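Local coordinates for protein alpha,alpha-trehalose-phosphate synthase (UDP-forming) (Burkholderia multivorans, PDB 5UOF) that belongs to glycosyltransferase family 20 and adopts the GT-B fold, in which two Rossmann-like domains face each other across a cleft, at residues R87-A92 with R174-H179; E181-M186 with D205-R210; M290-P295 with N332-Q337. All coordinates share one frame; numbering follows the deposited sequence.

Contacts 1 and 2 are neighbours in the N-terminal Rossmann-like domain, their centres 15 Å apart, while contact 3 belongs to the C-terminal one, its centre 41 Å from that of contact 1 and 49 Å from that of contact 2. The first two share a direct bridge: His179 ND1 of contact 1 lies 2.6 Å from Tyr206 OH of contact 2, a probable hydrogen bond, and Val176 CG1 packs on Leu182 CD1 at 3.7 Å. Both also touch the second subunit, whereas contact 3 meets no other chain of the assembly. The modelled sodium ion, held by Arg360, Ser362 and Gln385, involves none of the six segments.

Contact 1 (R87-A92 with R174-H179); sequences RGFSNA and RLVPPH. With EDO (1,2-ethanediol), chain J.
Phe89, in the first turn of helix 89-98, reaches Val176 and Pro178 in the loop ahead of helix 179-186. Its backbone is well separated from the loop: the closest pair of CA atoms, Phe89 and Val176, is 9.9 Å apart, and the aromatic side chain spans the gap. CB points toward the loop, and with CG anti to the backbone N (chi1 170°) the ring is carried outward from the helix. Contact begins only far along the ring. Phe89 CE1 lies 4.1 Å from Pro178 CG and 4.2 Å from Val176 CG1; at the tip, Phe89 CZ comes to 3.8 Å from Val176 CG1. The same CZ is 4.0 Å from Pro178 CG. Relative to the ring plane, the Val176 CG1 methyl lies at the edge, and Pro178 CG approaches obliquely. The ring also meets those of Tyr112 and Tyr115 from helix 109-127, their planes inclined to it by about 55° and 45°.

The two loop residues belong to a type I turn running from Val176 to His179, closed by a weak backbone bond of 3.0 Å from His179 N to Val176 O. Within this segment, Arg174 CG covers one face of the His179 ring, and the Arg174 guanidinium forms a salt bridge with Glu397 of the second subunit. Well away from the apolar meeting, 1,2-ethanediol O1 donates a weak 3.2 Å hydrogen bond to Asn91 OD1. An aromatic side chain bridging a helix start and an interhelical turn is plain core packing among the helices of the N-terminal Rossmann-like domain.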
loop_
_atom_site.group_PDB
_atom_site.type_symbol
_atom_site.label_atom_id
_atom_site.label_comp_id
_atom_site.label_asym_id
_atom_site.label_seq_id
_atom_site.Cartn_x
_atom_site.Cartn_y
_atom_site.Cartn_z
ATOM N N ARG A 87 10.384 -19.662 6.610
ATOM C CA ARG A 87 9.217 -20.087 5.835
ATOM C C ARG A 87 7.948 -19.861 6.632
ATOM O O ARG A 87 7.053 -20.710 6.697
ATOM C CB ARG A 87 9.341 -21.546 5.412
ATOM C CG ARG A 87 10.559 -21.839 4.564
ATOM C CD ARG A 87 10.557 -23.265 4.046
ATOM N NE ARG A 87 9.465 -23.501 3.106
ATOM C CZ ARG A 87 8.399 -24.253 3.365
ATOM N NH1 ARG A 87 8.278 -24.862 4.539
ATOM N NH2 ARG A 87 7.456 -24.401 2.444
ATOM N N GLY A 88 7.877 -18.701 7.281
ATOM C CA GLY A 88 6.725 -18.389 8.095
ATOM C C GLY A 88 6.375 -16.919 8.050
ATOM O O GLY A 88 6.281 -16.330 6.976
ATOM N N PHE A 89 6.246 -16.308 9.224
ATOM C CA PHE A 89 5.652 -14.976 9.322
ATOM C C PHE A 89 6.498 -13.909 8.628
ATOM O O PHE A 89 5.954 -13.019 7.963
ATOM C CB PHE A 89 5.448 -14.624 10.801
ATOM C CG PHE A 89 5.075 -13.186 11.042
ATOM C CD1 PHE A 89 3.757 -12.760 10.889
ATOM C CD2 PHE A 89 6.036 -12.266 11.429
ATOM C CE1 PHE A 89 3.417 -11.437 11.108
ATOM C CE2 PHE A 89 5.706 -10.940 11.665
ATOM C CZ PHE A 89 4.389 -10.516 11.493
ATOM N N SER A 90 7.828 -13.975 8.767
ATOM C CA SER A 90 8.700 -12.943 8.198
ATOM C C SER A 90 8.524 -12.847 6.691
ATOM O O SER A 90 8.428 -11.753 6.124
ATOM C CB SER A 90 10.169 -13.240 8.511
ATOM O OG SER A 90 10.442 -13.219 9.887
ATOM N N ASN A 91 8.512 -13.988 6.016
ATOM C CA ASN A 91 8.432 -13.944 4.561
ATOM C C ASN A 91 7.005 -14.035 4.038
ATOM O O ASN A 91 6.733 -13.556 2.928
ATOM C CB ASN A 91 9.296 -15.054 3.959
ATOM C CG ASN A 91 10.791 -14.729 4.035
ATOM O OD1 ASN A 91 11.202 -13.579 3.832
ATOM N ND2 ASN A 91 11.604 -15.731 4.337
ATOM N N ALA A 92 6.086 -14.613 4.806
ATOM C CA ALA A 92 4.698 -14.685 4.366
ATOM C C ALA A 92 3.908 -13.425 4.675
ATOM O O ALA A 92 2.901 -13.177 4.011
ATOM C CB ALA A 92 3.982 -15.887 5.004
ATOM N N ARG A 174 -0.356 -1.275 8.795
ATOM C CA ARG A 174 -1.476 -1.863 9.528
ATOM C C ARG A 174 -2.053 -3.098 8.849
ATOM O O ARG A 174 -2.880 -3.787 9.456
ATOM C CB ARG A 174 -2.561 -0.805 9.740
ATOM C CG ARG A 174 -2.154 0.245 10.760
ATOM C CD ARG A 174 -3.070 1.472 10.783
ATOM N NE ARG A 174 -4.476 1.129 10.982
ATOM C CZ ARG A 174 -5.466 1.564 10.210
ATOM N NH1 ARG A 174 -5.211 2.377 9.190
ATOM N NH2 ARG A 174 -6.716 1.201 10.465
ATOM N N LEU A 175 -1.629 -3.408 7.624
ATOM C CA LEU A 175 -2.000 -4.680 7.020
ATOM C C LEU A 175 -1.356 -5.860 7.736
ATOM O O LEU A 175 -1.823 -6.991 7.580
ATOM C CB LEU A 175 -1.618 -4.689 5.543
ATOM C CG LEU A 175 -2.309 -3.555 4.773
ATOM C CD1 LEU A 175 -1.874 -3.547 3.316
ATOM C CD2 LEU A 175 -3.799 -3.665 4.891
ATOM N N VAL A 176 -0.288 -5.625 8.490
ATOM C CA VAL A 176 0.289 -6.641 9.375
ATOM C C VAL A 176 -0.502 -6.616 10.678
ATOM O O VAL A 176 -0.411 -5.631 11.417
ATOM C CB VAL A 176 1.779 -6.366 9.651
ATOM C CG1 VAL A 176 2.338 -7.422 10.595
ATOM C CG2 VAL A 176 2.593 -6.321 8.361
ATOM N N PRO A 177 -1.282 -7.641 11.015
ATOM C CA PRO A 177 -2.182 -7.524 12.181
ATOM C C PRO A 177 -1.445 -7.174 13.470
ATOM O O PRO A 177 -1.936 -6.335 14.240
ATOM C CB PRO A 177 -2.864 -8.903 12.243
ATOM C CG PRO A 177 -2.932 -9.313 10.765
ATOM C CD PRO A 177 -1.589 -8.829 10.196
ATOM N N PRO A 178 -0.242 -7.748 13.758
ATOM C CA PRO A 178 0.453 -7.332 14.995
ATOM C C PRO A 178 1.352 -6.098 14.853
ATOM O O PRO A 178 2.374 -5.981 15.542
ATOM C CB PRO A 178 1.273 -8.577 15.361
ATOM C CG PRO A 178 1.625 -9.170 14.025
ATOM C CD PRO A 178 0.382 -8.958 13.177
ATOM N N HIS A 179 0.937 -5.131 14.028
ATOM C CA HIS A 179 1.775 -3.959 13.758
ATOM C C HIS A 179 2.131 -3.202 15.034
ATOM O O HIS A 179 3.266 -2.741 15.187
ATOM C CB HIS A 179 1.066 -3.028 12.769
ATOM C CG HIS A 179 -0.315 -2.629 13.188
ATOM N ND1 HIS A 179 -0.572 -1.518 13.966
ATOM C CD2 HIS A 179 -1.518 -3.184 12.915
ATOM C CE1 HIS A 179 -1.875 -1.415 14.162
ATOM N NE2 HIS A 179 -2.472 -2.408 13.527
HETATM C C1 EDO J . 11.442 -13.346 0.294
HETATM O O1 EDO J . 10.248 -13.986 0.753
HETATM C C2 EDO J . 11.168 -12.740 -1.073
HETATM O O2 EDO J . 10.667 -13.756 -1.949
#

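Contact 2 (E181-M186 with D205-R210); sequences ELVKFM and DYIERR
Val183 packs between Tyr206 and Ile207 in a small, buried and wholly apolar helix-to-helix contact, joining helix 179-186 to the C-terminal end of helix 197-209. The backbones approach to 8.1 Å between the CA atoms of Val183 and Ile207, and both branches of the valine are used. Val183 CG2 lies over a face of the phenol, 3.8 Å from the Tyr206 ring centroid and 20° off the ring normal, which meets the geometry of a CH-pi contact. It is displaced toward the rim on the CD1-CE1 side, its shortest approach being 3.6 Å to Tyr206 CE1. The other methyl, Val183 CG1, meets Ile207 CD1 at 3.5 Å, a tighter carbon pair than usual. Ile207 does not aim its CB at the partner helix; with CG1 beside the backbone N (chi1 -63°) and the chain bent again at chi2 (-73°), CD1 turns back to the valine.

These helices flank strand 191-194 in sequence. Helix 179-186 belongs to the beta-alpha-beta crossover that links the adjacent parallel strands 159-162 and 191-194 of the Rossmann-like sheet, and helix 197-209 follows directly.

The Tyr206 ring is covered on both faces: Arg210 CD, one turn on, lies 3.3 Å above its plane, over the centre, opposite the valine. Tyr206 OH is hydrogen-bonded to His179 ND1 at the start of the partner helix. Farther round helix 197-209, and apart from the valine contact, the salt bridges run between subunits: Asp205 pairs with Arg209 of the second subunit, and Arg209 with Asp205 of that subunit.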
loop_
_atom_site.group_PDB
_atom_site.type_symbol
_atom_site.label_atom_id
_atom_site.label_comp_id
_atom_site.label_asym_id
_atom_site.label_seq_id
_atom_site.Cartn_x
_atom_site.Cartn_y
_atom_site.Cartn_z
ATOM N N GLU A 181 2.525 -4.339 18.076
ATOM C CA GLU A 181 3.555 -5.060 18.822
ATOM C C GLU A 181 4.904 -4.996 18.111
ATOM O O GLU A 181 5.953 -4.916 18.767
ATOM C CB GLU A 181 3.119 -6.507 19.032
ATOM C CG GLU A 181 4.032 -7.296 19.960
ATOM C CD GLU A 181 3.432 -8.621 20.378
ATOM O OE1 GLU A 181 3.482 -8.945 21.586
ATOM O OE2 GLU A 181 2.915 -9.340 19.503
ATOM N N LEU A 182 4.902 -5.047 16.774
ATOM C CA LEU A 182 6.158 -4.921 16.039
ATOM C C LEU A 182 6.813 -3.578 16.311
ATOM O O LEU A 182 8.038 -3.497 16.484
ATOM C CB LEU A 182 5.928 -5.099 14.544
ATOM C CG LEU A 182 5.473 -6.496 14.119
ATOM C CD1 LEU A 182 5.228 -6.523 12.646
ATOM C CD2 LEU A 182 6.505 -7.540 14.498
ATOM N N VAL A 183 6.017 -2.506 16.338
ATOM C CA VAL A 183 6.592 -1.190 16.588
ATOM C C VAL A 183 7.103 -1.097 18.025
ATOM O O VAL A 183 8.160 -0.504 18.280
ATOM C CB VAL A 183 5.569 -0.092 16.244
ATOM C CG1 VAL A 183 6.015 1.243 16.798
ATOM C CG2 VAL A 183 5.378 -0.004 14.718
ATOM N N LYS A 184 6.394 -1.714 18.979
ATOM C CA LYS A 184 6.939 -1.825 20.333
ATOM C C LYS A 184 8.300 -2.523 20.331
ATOM O O LYS A 184 9.236 -2.074 21.003
ATOM C CB LYS A 184 5.964 -2.567 21.248
ATOM C CG LYS A 184 6.480 -2.705 22.687
ATOM C CD LYS A 184 5.503 -3.482 23.580
ATOM C CE LYS A 184 5.367 -4.921 23.116
ATOM N NZ LYS A 184 4.507 -5.736 24.020
ATOM N N PHE A 185 8.426 -3.626 19.585
ATOM C CA PHE A 185 9.718 -4.305 19.470
ATOM C C PHE A 185 10.791 -3.367 18.939
ATOM O O PHE A 185 11.934 -3.363 19.429
ATOM C CB PHE A 185 9.601 -5.512 18.544
ATOM C CG PHE A 185 8.717 -6.606 19.067
ATOM C CD1 PHE A 185 8.448 -6.728 20.422
ATOM C CD2 PHE A 185 8.182 -7.537 18.191
ATOM C CE1 PHE A 185 7.641 -7.751 20.892
ATOM C CE2 PHE A 185 7.370 -8.559 18.654
ATOM C CZ PHE A 185 7.101 -8.666 20.003
ATOM N N MET A 186 10.444 -2.565 17.937
ATOM C CA MET A 186 11.410 -1.659 17.339
ATOM C C MET A 186 11.848 -0.593 18.321
ATOM O O MET A 186 12.982 -0.110 18.241
ATOM C CB MET A 186 10.809 -1.037 16.082
ATOM C CG MET A 186 10.591 -2.096 15.024
ATOM S SD MET A 186 9.824 -1.526 13.515
ATOM C CE MET A 186 11.126 -0.471 12.845
ATOM N N ASP A 205 6.009 8.664 11.684
ATOM C CA ASP A 205 4.583 8.923 11.510
ATOM C C ASP A 205 3.741 7.966 12.341
ATOM O O ASP A 205 2.761 8.379 12.966
ATOM C CB ASP A 205 4.190 8.797 10.038
ATOM C CG ASP A 205 4.562 10.022 9.216
ATOM O OD1 ASP A 205 4.959 11.052 9.799
ATOM O OD2 ASP A 205 4.447 9.944 7.974
ATOM N N TYR A 206 4.091 6.680 12.332
ATOM C CA TYR A 206 3.340 5.716 13.130
ATOM C C TYR A 206 3.360 6.110 14.599
ATOM O O TYR A 206 2.314 6.160 15.258
ATOM C CB TYR A 206 3.911 4.304 12.941
ATOM C CG TYR A 206 3.071 3.211 13.595
ATOM C CD1 TYR A 206 3.184 2.931 14.955
ATOM C CD2 TYR A 206 2.182 2.446 12.845
ATOM C CE1 TYR A 206 2.422 1.934 15.543
ATOM C CE2 TYR A 206 1.413 1.451 13.434
ATOM C CZ TYR A 206 1.540 1.202 14.783
ATOM O OH TYR A 206 0.782 0.218 15.375
ATOM N N ILE A 207 4.553 6.409 15.123
ATOM C CA ILE A 207 4.705 6.721 16.546
ATOM C C ILE A 207 3.925 7.982 16.905
ATOM O O ILE A 207 3.170 8.012 17.885
ATOM C CB ILE A 207 6.198 6.878 16.894
ATOM C CG1 ILE A 207 6.956 5.566 16.669
ATOM C CG2 ILE A 207 6.367 7.405 18.318
ATOM C CD1 ILE A 207 6.672 4.531 17.696
ATOM N N GLU A 208 4.103 9.047 16.116
ATOM C CA GLU A 208 3.529 10.345 16.473
ATOM C C GLU A 208 2.022 10.373 16.250
ATOM O O GLU A 208 1.257 10.751 17.145
ATOM C CB GLU A 208 4.207 11.454 15.661
ATOM C CG GLU A 208 5.635 11.710 16.096
ATOM C CD GLU A 208 6.312 12.782 15.266
ATOM O OE1 GLU A 208 6.050 12.856 14.046
ATOM O OE2 GLU A 208 7.103 13.554 15.840
ATOM N N ARG A 209 1.576 9.973 15.061
ATOM C CA ARG A 209 0.173 10.151 14.714
ATOM C C ARG A 209 -0.736 9.164 15.423
ATOM O O ARG A 209 -1.932 9.430 15.558
ATOM C CB ARG A 209 0.004 10.051 13.201
ATOM C CG ARG A 209 0.741 11.178 12.510
ATOM C CD ARG A 209 0.686 11.078 11.019
ATOM N NE ARG A 209 1.119 12.334 10.418
ATOM C CZ ARG A 209 1.101 12.562 9.113
ATOM N NH1 ARG A 209 0.666 11.617 8.298
ATOM N NH2 ARG A 209 1.494 13.740 8.634
ATOM N N ARG A 210 -0.208 8.041 15.890
ATOM C CA ARG A 210 -1.016 7.107 16.656
ATOM C C ARG A 210 -0.890 7.314 18.159
ATOM O O ARG A 210 -1.405 6.498 18.931
ATOM C CB ARG A 210 -0.657 5.676 16.269
ATOM C CG ARG A 210 -0.960 5.389 14.831
ATOM C CD ARG A 210 -0.561 4.004 14.470
ATOM N NE ARG A 210 -1.268 3.018 15.276
ATOM C CZ ARG A 210 -2.484 2.559 14.998
ATOM N NH1 ARG A 210 -3.134 3.014 13.932
ATOM N NH2 ARG A 210 -3.049 1.653 15.793
#

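Contact 3 (M290-P295 with N332-Q337); sequences MLANAP and NGRFSQ
Leu291 and Phe335 meet as methylene over ring: Leu291 CB stands 4.0 Å from the Phe335 ring centroid, 16° off its normal, a CH-pi contact over one face. The leucine side chain lies at a slant to that of the phenylalanine, Leu291 CD1 coming to 3.8 Å from Phe335 CD2. Next to it, Ala292 touches the far end of the ring, its N 3.8 Å from Phe335 CZ, while its CB packs 3.6 Å from Arg334 NH2.

Arg334 covers the opposite face of the ring. With CG anti to the backbone N (chi1 -178°), Arg334 CG lies over the centre of the Phe335 face opposite Leu291; the extended chain beyond it carries the guanidinium face to Phe335 CZ. A salt bridge from Arg334 NH1 to Glu288, on the same helix as Leu291, tethers this outer layer.

One shell farther out, the end of helix 314-335 is tied off at Asn332 O, which takes bonds from opposite faces of its plane: Ser336 N at 2.8 Å and Ser336 OG at 2.7 Å. Asn332 OD1 accepts from Ile343 N, linking this helix end to strand 343-346. Helix 280-293 connects the adjacent parallel strands 266-271 and 301-306, and helix 314-335 connects 301-306 to 343-346: neighbouring beta-alpha-beta crossovers, packed at their helix ends, of the C-terminal Rossmann-like domain of a GT-B fold.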
loop_
_atom_site.group_PDB
_atom_site.type_symbol
_atom_site.label_atom_id
_atom_site.label_comp_id
_atom_site.label_asym_id
_atom_site.label_seq_id
_atom_site.Cartn_x
_atom_site.Cartn_y
_atom_site.Cartn_z
ATOM N N MET A 290 9.230 -0.660 -26.310
ATOM C CA MET A 290 10.219 0.181 -26.970
ATOM C C MET A 290 10.530 -0.335 -28.372
ATOM O O MET A 290 10.614 0.445 -29.324
ATOM C CB MET A 290 11.489 0.261 -26.127
ATOM C CG MET A 290 12.409 1.384 -26.565
ATOM S SD MET A 290 14.124 0.915 -26.343
ATOM C CE MET A 290 14.306 -0.327 -27.623
ATOM N N LEU A 291 10.696 -1.653 -28.520
ATOM C CA LEU A 291 11.005 -2.212 -29.832
ATOM C C LEU A 291 9.859 -2.014 -30.812
ATOM O O LEU A 291 10.093 -1.868 -32.019
ATOM C CB LEU A 291 11.327 -3.701 -29.710
ATOM C CG LEU A 291 12.592 -4.057 -28.931
ATOM C CD1 LEU A 291 12.667 -5.566 -28.813
ATOM C CD2 LEU A 291 13.840 -3.497 -29.633
ATOM N N ALA A 292 8.618 -2.033 -30.317
ATOM C CA ALA A 292 7.466 -1.765 -31.174
ATOM C C ALA A 292 7.392 -0.289 -31.551
ATOM O O ALA A 292 7.075 0.049 -32.700
ATOM C CB ALA A 292 6.185 -2.199 -30.463
ATOM N N ASN A 293 7.685 0.600 -30.597
ATOM C CA ASN A 293 7.565 2.040 -30.830
ATOM C C ASN A 293 8.705 2.580 -31.681
ATOM O O ASN A 293 8.516 3.548 -32.424
ATOM C CB ASN A 293 7.546 2.801 -29.502
ATOM C CG ASN A 293 6.303 2.537 -28.685
ATOM O OD1 ASN A 293 5.279 2.090 -29.208
ATOM N ND2 ASN A 293 6.381 2.832 -27.390
ATOM N N ALA A 294 9.892 1.996 -31.563
ATOM C CA ALA A 294 11.094 2.474 -32.245
ATOM C C ALA A 294 11.679 1.279 -32.977
ATOM O O ALA A 294 12.678 0.688 -32.536
ATOM C CB ALA A 294 12.093 3.078 -31.255
ATOM N N PRO A 295 11.065 0.873 -34.090
ATOM C CA PRO A 295 11.477 -0.386 -34.724
ATOM C C PRO A 295 12.879 -0.351 -35.289
ATOM O O PRO A 295 13.430 -1.419 -35.577
ATOM C CB PRO A 295 10.426 -0.592 -35.823
ATOM C CG PRO A 295 9.841 0.759 -36.060
ATOM C CD PRO A 295 9.895 1.477 -34.755
ATOM N N ASN A 332 10.377 -12.746 -27.659
ATOM C CA ASN A 332 11.306 -13.272 -28.653
ATOM C C ASN A 332 10.558 -13.824 -29.865
ATOM O O ASN A 332 10.994 -13.636 -31.004
ATOM C CB ASN A 332 12.215 -14.325 -28.004
ATOM C CG ASN A 332 13.217 -13.691 -27.046
ATOM O OD1 ASN A 332 13.596 -12.527 -27.223
ATOM N ND2 ASN A 332 13.621 -14.430 -26.004
ATOM N N GLY A 333 9.408 -14.468 -29.656
ATOM C CA GLY A 333 8.638 -14.923 -30.801
ATOM C C GLY A 333 8.193 -13.768 -31.679
ATOM O O GLY A 333 8.130 -13.897 -32.905
ATOM N N ARG A 334 7.906 -12.621 -31.062
ATOM C CA ARG A 334 7.426 -11.467 -31.813
ATOM C C ARG A 334 8.535 -10.836 -32.647
ATOM O O ARG A 334 8.318 -10.498 -33.818
ATOM C CB ARG A 334 6.837 -10.433 -30.855
ATOM C CG ARG A 334 6.257 -9.205 -31.563
ATOM C CD ARG A 334 5.549 -8.272 -30.586
ATOM N NE ARG A 334 5.047 -7.103 -31.309
ATOM C CZ ARG A 334 4.580 -5.999 -30.737
ATOM N NH1 ARG A 334 4.547 -5.893 -29.416
ATOM N NH2 ARG A 334 4.159 -4.993 -31.497
ATOM N N PHE A 335 9.728 -10.666 -32.066
ATOM C CA PHE A 335 10.752 -9.818 -32.660
ATOM C C PHE A 335 12.000 -10.545 -33.141
ATOM O O PHE A 335 12.804 -9.929 -33.850
ATOM C CB PHE A 335 11.182 -8.729 -31.660
ATOM C CG PHE A 335 10.128 -7.679 -31.415
ATOM C CD1 PHE A 335 9.640 -6.909 -32.465
ATOM C CD2 PHE A 335 9.630 -7.465 -30.140
ATOM C CE1 PHE A 335 8.665 -5.948 -32.246
ATOM C CE2 PHE A 335 8.655 -6.504 -29.912
ATOM C CZ PHE A 335 8.179 -5.741 -30.970
ATOM N N SER A 336 12.211 -11.812 -32.781
ATOM C CA SER A 336 13.515 -12.404 -33.068
ATOM C C SER A 336 13.745 -12.565 -34.565
ATOM O O SER A 336 12.808 -12.671 -35.364
ATOM C CB SER A 336 13.685 -13.762 -32.380
ATOM O OG SER A 336 12.736 -14.697 -32.833
ATOM N N GLN A 337 15.021 -12.565 -34.935
ATOM C CA GLN A 337 15.446 -12.825 -36.299
ATOM C C GLN A 337 16.525 -13.905 -36.268
ATOM O O GLN A 337 16.968 -14.345 -35.200
ATOM C CB GLN A 337 15.941 -11.535 -36.980
ATOM C CG GLN A 337 14.881 -10.418 -37.041
ATOM C CD GLN A 337 13.683 -10.755 -37.939
ATOM O OE1 GLN A 337 13.752 -11.651 -38.787
ATOM N NE2 GLN A 337 12.581 -10.033 -37.751
#